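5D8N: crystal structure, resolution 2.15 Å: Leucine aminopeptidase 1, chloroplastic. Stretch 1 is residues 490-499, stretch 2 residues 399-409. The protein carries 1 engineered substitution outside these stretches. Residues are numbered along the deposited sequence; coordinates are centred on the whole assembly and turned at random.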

ATOM      1  N   PHE A 490     -16.092  13.131  28.698  1.00 20.20           N
ATOM      2  CA  PHE A 490     -15.362  14.082  29.519  1.00 21.22           C
ATOM      3  C   PHE A 490     -16.145  15.357  29.775  1.00 22.15           C
ATOM      4  O   PHE A 490     -15.592  16.383  30.215  1.00 23.65           O
ATOM      5  CB  PHE A 490     -14.008  14.352  28.869  1.00 21.57           C
ATOM      6  CG  PHE A 490     -13.225  13.103  28.642  1.00 20.89           C
ATOM      7  CD1 PHE A 490     -12.581  12.470  29.700  1.00 20.14           C
ATOM      8  CD2 PHE A 490     -13.271  12.466  27.417  1.00 20.02           C
ATOM      9  CE1 PHE A 490     -12.012  11.229  29.527  1.00 21.09           C
ATOM     10  CE2 PHE A 490     -12.621  11.259  27.222  1.00 19.93           C
ATOM     11  CZ  PHE A 490     -12.031  10.611  28.289  1.00 20.28           C
ATOM     12  N   VAL A 491     -17.435  15.292  29.475  1.00 20.90           N
ATOM     13  CA  VAL A 491     -18.320  16.421  29.618  1.00 22.74           C
ATOM     14  C   VAL A 491     -19.396  16.057  30.641  1.00 25.15           C
ATOM     15  O   VAL A 491     -20.126  15.072  30.526  1.00 24.88           O
ATOM     16  CB  VAL A 491     -18.996  16.797  28.289  1.00 23.34           C
ATOM     17  CG1 VAL A 491     -20.018  17.906  28.487  1.00 23.08           C
ATOM     18  CG2 VAL A 491     -17.959  17.230  27.264  1.00 24.08           C
ATOM     19  N   ASP A 492     -19.534  16.934  31.611  1.00 29.11           N
ATOM     20  CA  ASP A 492     -20.582  16.830  32.618  1.00 32.78           C
ATOM     21  C   ASP A 492     -21.931  16.863  31.926  1.00 32.07           C
ATOM     22  O   ASP A 492     -22.246  17.788  31.170  1.00 32.96           O
ATOM     23  CB  ASP A 492     -20.430  18.062  33.502  1.00 40.50           C
ATOM     24  CG  ASP A 492     -21.175  17.965  34.789  1.00 49.93           C
ATOM     25  OD1 ASP A 492     -22.289  17.396  34.818  1.00 50.91           O
ATOM     26  OD2 ASP A 492     -20.608  18.526  35.751  1.00 60.98           O
ATOM     27  N   GLU A 493     -22.773  15.910  32.271  1.00 32.98           N
ATOM     28  CA  GLU A 493     -24.066  15.762  31.621  1.00 38.98           C
ATOM     29  C   GLU A 493     -25.006  16.952  31.811  1.00 34.03           C
ATOM     30  O   GLU A 493     -25.859  17.218  30.974  1.00 33.83           O
ATOM     31  CB  GLU A 493     -24.715  14.481  32.158  1.00 52.90           C
ATOM     32  CG  GLU A 493     -26.088  14.136  31.588  1.00 69.98           C
ATOM     33  CD  GLU A 493     -26.279  12.631  31.424  1.00 80.17           C
ATOM     34  OE1 GLU A 493     -26.156  11.909  32.439  1.00 78.77           O
ATOM     35  OE2 GLU A 493     -26.563  12.160  30.297  1.00 78.30           O
ATOM     36  N   LYS A 494     -24.855  17.692  32.895  1.00 30.54           N
ATOM     37  CA  LYS A 494     -25.700  18.854  33.092  1.00 36.06           C
ATOM     38  C   LYS A 494     -25.252  20.060  32.250  1.00 32.78           C
ATOM     39  O   LYS A 494     -25.893  21.101  32.262  1.00 35.07           O
ATOM     40  CB  LYS A 494     -25.767  19.218  34.582  1.00 41.07           C
ATOM     41  CG  LYS A 494     -24.609  20.083  35.075  1.00 49.25           C
ATOM     42  CD  LYS A 494     -24.032  19.563  36.397  1.00 65.69           C
ATOM     43  CE  LYS A 494     -23.318  20.626  37.232  1.00 64.88           C
ATOM     44  NZ  LYS A 494     -22.176  21.239  36.482  1.00 61.58           N
ATOM     45  N   VAL A 495     -24.105  19.986  31.601  1.00 27.55           N
ATOM     46  CA  VAL A 495     -23.675  21.120  30.785  1.00 26.64           C
ATOM     47  C   VAL A 495     -24.122  20.850  29.353  1.00 25.95           C
ATOM     48  O   VAL A 495     -23.937  19.756  28.836  1.00 29.26           O
ATOM     49  CB  VAL A 495     -22.151  21.278  30.899  1.00 29.04           C
ATOM     50  CG1 VAL A 495     -21.656  22.389  29.999  1.00 29.40           C
ATOM     51  CG2 VAL A 495     -21.766  21.585  32.344  1.00 31.61           C
ATOM     52  N   GLN A 496     -24.661  21.846  28.667  1.00 24.22           N
ATOM     53  CA  GLN A 496     -24.936  21.674  27.239  1.00 23.64           C
ATOM     54  C   GLN A 496     -23.639  21.810  26.445  1.00 22.59           C
ATOM     55  O   GLN A 496     -22.801  22.648  26.756  1.00 24.59           O
ATOM     56  CB  GLN A 496     -25.912  22.728  26.738  1.00 27.62           C
ATOM     57  CG  GLN A 496     -27.262  22.720  27.428  1.00 30.99           C
ATOM     58  CD  GLN A 496     -28.264  23.591  26.698  1.00 36.12           C
ATOM     59  OE1 GLN A 496     -27.944  24.246  25.719  1.00 37.82           O
ATOM     60  NE2 GLN A 496     -29.453  23.684  27.237  1.00 44.11           N
ATOM     61  N   TRP A 497     -23.415  20.910  25.501  1.00 21.19           N
ATOM     62  CA  TRP A 497     -22.122  20.815  24.849  1.00 19.84           C
ATOM     63  C   TRP A 497     -22.290  20.397  23.402  1.00 19.05           C
ATOM     64  O   TRP A 497     -23.058  19.492  23.073  1.00 18.41           O
ATOM     65  CB  TRP A 497     -21.217  19.863  25.611  1.00 20.19           C
ATOM     66  CG  TRP A 497     -20.082  19.310  24.782  1.00 20.03           C
ATOM     67  CD1 TRP A 497     -18.957  19.987  24.374  1.00 20.50           C
ATOM     68  CD2 TRP A 497     -20.042  18.040  24.129  1.00 19.85           C
ATOM     69  NE1 TRP A 497     -18.182  19.182  23.599  1.00 21.18           N
ATOM     70  CE2 TRP A 497     -18.808  17.967  23.458  1.00 21.31           C
ATOM     71  CE3 TRP A 497     -20.817  16.887  24.231  1.00 20.51           C
ATOM     72  CZ2 TRP A 497     -18.379  16.815  22.803  1.00 21.34           C
ATOM     73  CZ3 TRP A 497     -20.410  15.753  23.529  1.00 21.77           C
ATOM     74  CH2 TRP A 497     -19.201  15.726  22.845  1.00 21.03           C
ATOM     75  N   LEU A 498     -21.599  21.131  22.541  1.00 19.44           N
ATOM     76  CA  LEU A 498     -21.497  20.798  21.128  1.00 21.20           C
ATOM     77  C   LEU A 498     -20.048  20.773  20.648  1.00 19.82           C
ATOM     78  O   LEU A 498     -19.250  21.668  20.948  1.00 18.76           O
ATOM     79  CB  LEU A 498     -22.289  21.791  20.291  1.00 21.65           C
ATOM     80  CG  LEU A 498     -22.342  21.585  18.769  1.00 19.59           C
ATOM     81  CD1 LEU A 498     -23.668  22.120  18.282  1.00 20.67           C
ATOM     82  CD2 LEU A 498     -21.232  22.305  18.041  1.00 18.51           C
ATOM     83  N   HIS A 499     -19.771  19.787  19.810  1.00 19.67           N
ATOM     84  CA  HIS A 499     -18.436  19.560  19.256  1.00 20.83           C
ATOM     85  C   HIS A 499     -18.492  19.857  17.758  1.00 19.52           C
ATOM     86  O   HIS A 499     -19.335  19.308  17.040  1.00 18.07           O
ATOM     87  CB  HIS A 499     -18.022  18.102  19.486  1.00 18.65           C
ATOM     88  CG  HIS A 499     -16.952  17.619  18.564  1.00 18.71           C
ATOM     89  ND1 HIS A 499     -15.684  18.141  18.567  1.00 18.49           N
ATOM     90  CD2 HIS A 499     -16.920  16.568  17.710  1.00 19.93           C
ATOM     91  CE1 HIS A 499     -14.928  17.481  17.708  1.00 19.04           C
ATOM     92  NE2 HIS A 499     -15.655  16.517  17.179  1.00 20.28           N
TER
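Stretch 2, residues 399-409: ACNQGVEKIID

Val495 lies at the apolar centre of the contact. Its CA-to-CB bond points toward stretch 2, and its chi1 is t. CG1 of Val495 packs 3.7 Å from CD1 of Ile407 and 4.4 Å from CG2 of Val404. CG2 of Val495 lies 4.2 Å from SG of Cys400. The same sulfur, SG of Cys400, is 4.2 Å from CG1 of Val491, so Cys400 fits against both valines. Its CA-to-CB bond points toward stretch 1, with chi1 m.

The apolar packing continues along the two strands. CG2 of Ile407 sits 4.0 Å from CD1 of Trp497. CD2 of Leu498 sits 4.2 Å from CG2 of Ile408. These two pairs lie on opposite faces of the sheet, because side chains alternate along a strand. Gln496, Leu498, Lys406 and Ile408 share one face; Trp497, His499, Ile407 and Asp409 share the other.

Stretch 2 enters as the last part of a helix that begins earlier in the chain. Gly403 is the first residue after it to leave helical phi/psi. Its phi is 75°, a positive value that by itself favours glycine. Val404 and Glu405 then lead into strand 406-409. This strand runs parallel to strand 496-499, with 9° between their directions and a closest approach of 4.6 Å between the axes. The register is Gln496 with Lys406, Trp497 with Ile407, Leu498 with Ile408 and His499 with Asp409. CA of Gln496 and CA of Lys406 are 4.6 Å apart. CA of His499 and CA of Asp409 are 4.9 Å apart.

Backbone hydrogen bonds hold this register. N of Gln496 donates to O of Glu405 at 3.0 Å. N of Ile407 donates to O of Gln496 at 2.8 Å. N of Leu498 donates to O of Ile407 at 2.9 Å, and N of Asp409 to O of Leu498 at 2.9 Å. Ile407 and Leu498 thus each bond to the neighbouring strand through both N and O.

At the far end of the pairing, the carboxylate of Asp409 accepts from two rings on its face of the sheet. ND1 of His499 donates to OD1 of Asp409 at 2.7 Å, and NE1 of Trp497 donates to OD2 of Asp409 at 2.9 Å. Both oxygens lie at the ring edge, near the ring plane, where the N-H groups point.

The other polar edge lies by the turn of stretch 1. Asp492 to Val495 form a type I beta turn, closed by N of Val495 donating to O of Asp492 at 2.9 Å. OD1 of Asp492 accepts from N of Lys494 at 3.2 Å. NZ of Lys494 forms a salt bridge with OD2 of Asp492, also at 3.2 Å. N of Asp492 donates to SG of Cys400 at 3.5 Å, tying the turn to the helix. A water bridges the stretches, donating to O of Glu405 and to O of Lys494, each 2.8 Å from the water O.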

ATOM      1  N   ALA A 399     -13.229  23.090  31.484  1.00 22.69           N
ATOM      2  CA  ALA A 399     -14.340  23.973  31.161  1.00 22.32           C
ATOM      3  C   ALA A 399     -15.533  23.692  32.073  1.00 22.04           C
ATOM      4  O   ALA A 399     -16.199  24.625  32.561  1.00 23.77           O
ATOM      5  CB  ALA A 399     -14.738  23.836  29.690  1.00 22.01           C
ATOM      6  N   CYS A 400     -15.892  22.425  32.212  1.00 19.90           N
ATOM      7  CA  CYS A 400     -17.019  22.089  33.073  1.00 21.47           C
ATOM      8  C   CYS A 400     -16.770  22.554  34.513  1.00 23.48           C
ATOM      9  O   CYS A 400     -17.689  22.984  35.181  1.00 25.32           O
ATOM     10  CB  CYS A 400     -17.337  20.596  33.039  1.00 22.76           C
ATOM     11  SG  CYS A 400     -17.960  20.024  31.439  1.00 26.25           S
ATOM     12  N   ASN A 401     -15.521  22.518  34.958  1.00 24.31           N
ATOM     13  CA  ASN A 401     -15.177  22.916  36.312  1.00 27.56           C
ATOM     14  C   ASN A 401     -15.179  24.413  36.529  1.00 28.04           C
ATOM     15  O   ASN A 401     -15.176  24.841  37.677  1.00 28.25           O
ATOM     16  CB  ASN A 401     -13.807  22.372  36.728  1.00 27.79           C
ATOM     17  CG  ASN A 401     -13.843  20.888  37.007  1.00 26.41           C
ATOM     18  OD1 ASN A 401     -14.908  20.328  37.215  1.00 28.45           O
ATOM     19  ND2 ASN A 401     -12.702  20.235  36.929  1.00 25.69           N
ATOM     20  N   GLN A 402     -15.325  25.192  35.467  1.00 27.16           N
ATOM     21  CA  GLN A 402     -15.536  26.623  35.621  1.00 24.89           C
ATOM     22  C   GLN A 402     -17.020  26.955  35.886  1.00 27.40           C
ATOM     23  O   GLN A 402     -17.398  28.116  36.014  1.00 24.08           O
ATOM     24  CB  GLN A 402     -15.038  27.362  34.380  1.00 24.38           C
ATOM     25  CG  GLN A 402     -13.585  27.132  34.026  1.00 26.93           C
ATOM     26  CD  GLN A 402     -12.677  27.067  35.247  1.00 34.61           C
ATOM     27  OE1 GLN A 402     -12.156  25.992  35.632  1.00 43.99           O
ATOM     28  NE2 GLN A 402     -12.436  28.238  35.823  1.00 28.91           N
ATOM     29  N   GLY A 403     -17.880  25.943  35.877  1.00 27.68           N
ATOM     30  CA  GLY A 403     -19.286  26.178  36.149  1.00 26.80           C
ATOM     31  C   GLY A 403     -20.036  26.822  35.001  1.00 28.78           C
ATOM     32  O   GLY A 403     -21.091  27.429  35.210  1.00 28.67           O
ATOM     33  N   VAL A 404     -19.610  26.560  33.767  1.00 26.55           N
ATOM     34  CA  VAL A 404     -20.366  27.062  32.635  1.00 25.66           C
ATOM     35  C   VAL A 404     -21.681  26.315  32.402  1.00 24.42           C
ATOM     36  O   VAL A 404     -21.829  25.163  32.752  1.00 25.65           O
ATOM     37  CB  VAL A 404     -19.504  27.133  31.362  1.00 24.49           C
ATOM     38  CG1 VAL A 404     -18.320  28.059  31.606  1.00 25.52           C
ATOM     39  CG2 VAL A 404     -19.030  25.751  30.945  1.00 22.94           C
ATOM     40  N   GLU A 405     -22.585  26.944  31.673  1.00 25.47           N
ATOM     41  CA  GLU A 405     -23.857  26.357  31.269  1.00 26.22           C
ATOM     42  C   GLU A 405     -23.769  25.691  29.870  1.00 23.66           C
ATOM     43  O   GLU A 405     -24.451  24.712  29.590  1.00 21.91           O
ATOM     44  CB  GLU A 405     -24.866  27.509  31.276  1.00 33.29           C
ATOM     45  CG  GLU A 405     -26.260  27.218  30.749  1.00 48.14           C
ATOM     46  CD  GLU A 405     -27.184  28.434  30.788  1.00 51.46           C
ATOM     47  OE1 GLU A 405     -26.815  29.457  31.410  1.00 48.92           O
ATOM     48  OE2 GLU A 405     -28.313  28.323  30.269  1.00 51.63           O
ATOM     49  N   LYS A 406     -22.956  26.226  28.966  1.00 21.20           N
ATOM     50  CA  LYS A 406     -22.866  25.728  27.601  1.00 21.10           C
ATOM     51  C   LYS A 406     -21.400  25.755  27.161  1.00 21.19           C
ATOM     52  O   LYS A 406     -20.693  26.741  27.402  1.00 20.31           O
ATOM     53  CB  LYS A 406     -23.717  26.583  26.657  1.00 23.05           C
ATOM     54  CG  LYS A 406     -25.189  26.714  27.041  1.00 23.33           C
ATOM     55  CD  LYS A 406     -25.946  27.623  26.078  1.00 25.46           C
ATOM     56  CE  LYS A 406     -27.376  27.885  26.553  1.00 26.91           C
ATOM     57  NZ  LYS A 406     -28.047  28.793  25.577  1.00 29.12           N
ATOM     58  N   ILE A 407     -20.994  24.719  26.431  1.00 20.90           N
ATOM     59  CA  ILE A 407     -19.671  24.617  25.821  1.00 21.29           C
ATOM     60  C   ILE A 407     -19.812  24.361  24.324  1.00 21.42           C
ATOM     61  O   ILE A 407     -20.502  23.430  23.908  1.00 20.76           O
ATOM     62  CB  ILE A 407     -18.877  23.446  26.427  1.00 21.17           C
ATOM     63  CG1 ILE A 407     -18.756  23.604  27.944  1.00 22.56           C
ATOM     64  CG2 ILE A 407     -17.492  23.372  25.817  1.00 23.01           C
ATOM     65  CD1 ILE A 407     -18.171  22.391  28.625  1.00 23.94           C
ATOM     66  N   ILE A 408     -18.994  25.056  23.547  1.00 19.54           N
ATOM     67  CA  ILE A 408     -18.663  24.613  22.198  1.00 19.20           C
ATOM     68  C   ILE A 408     -17.179  24.342  22.092  1.00 20.17           C
ATOM     69  O   ILE A 408     -16.378  25.225  22.429  1.00 19.77           O
ATOM     70  CB  ILE A 408     -19.063  25.657  21.135  1.00 19.94           C
ATOM     71  CG1 ILE A 408     -20.572  25.910  21.164  1.00 22.73           C
ATOM     72  CG2 ILE A 408     -18.634  25.185  19.736  1.00 20.26           C
ATOM     73  CD1 ILE A 408     -21.043  26.950  20.174  1.00 25.59           C
ATOM     74  N   ASP A 409     -16.801  23.175  21.564  1.00 19.78           N
ATOM     75  CA  ASP A 409     -15.408  22.935  21.211  1.00 19.34           C
ATOM     76  C   ASP A 409     -15.254  22.884  19.703  1.00 19.55           C
ATOM     77  O   ASP A 409     -16.166  22.478  18.996  1.00 19.24           O
ATOM     78  CB  ASP A 409     -14.820  21.682  21.859  1.00 19.58           C
ATOM     79  CG  ASP A 409     -15.209  20.411  21.132  1.00 20.89           C
ATOM     80  OD1 ASP A 409     -14.611  20.133  20.043  1.00 21.63           O
ATOM     81  OD2 ASP A 409     -16.046  19.659  21.692  1.00 19.25           O
TER
HETATM   82  O   HOH W   1     -17.917  19.861  36.544  1.00 45.85           O
HETATM   83  O   HOH W   2     -26.438  23.644  31.189  1.00 29.64           O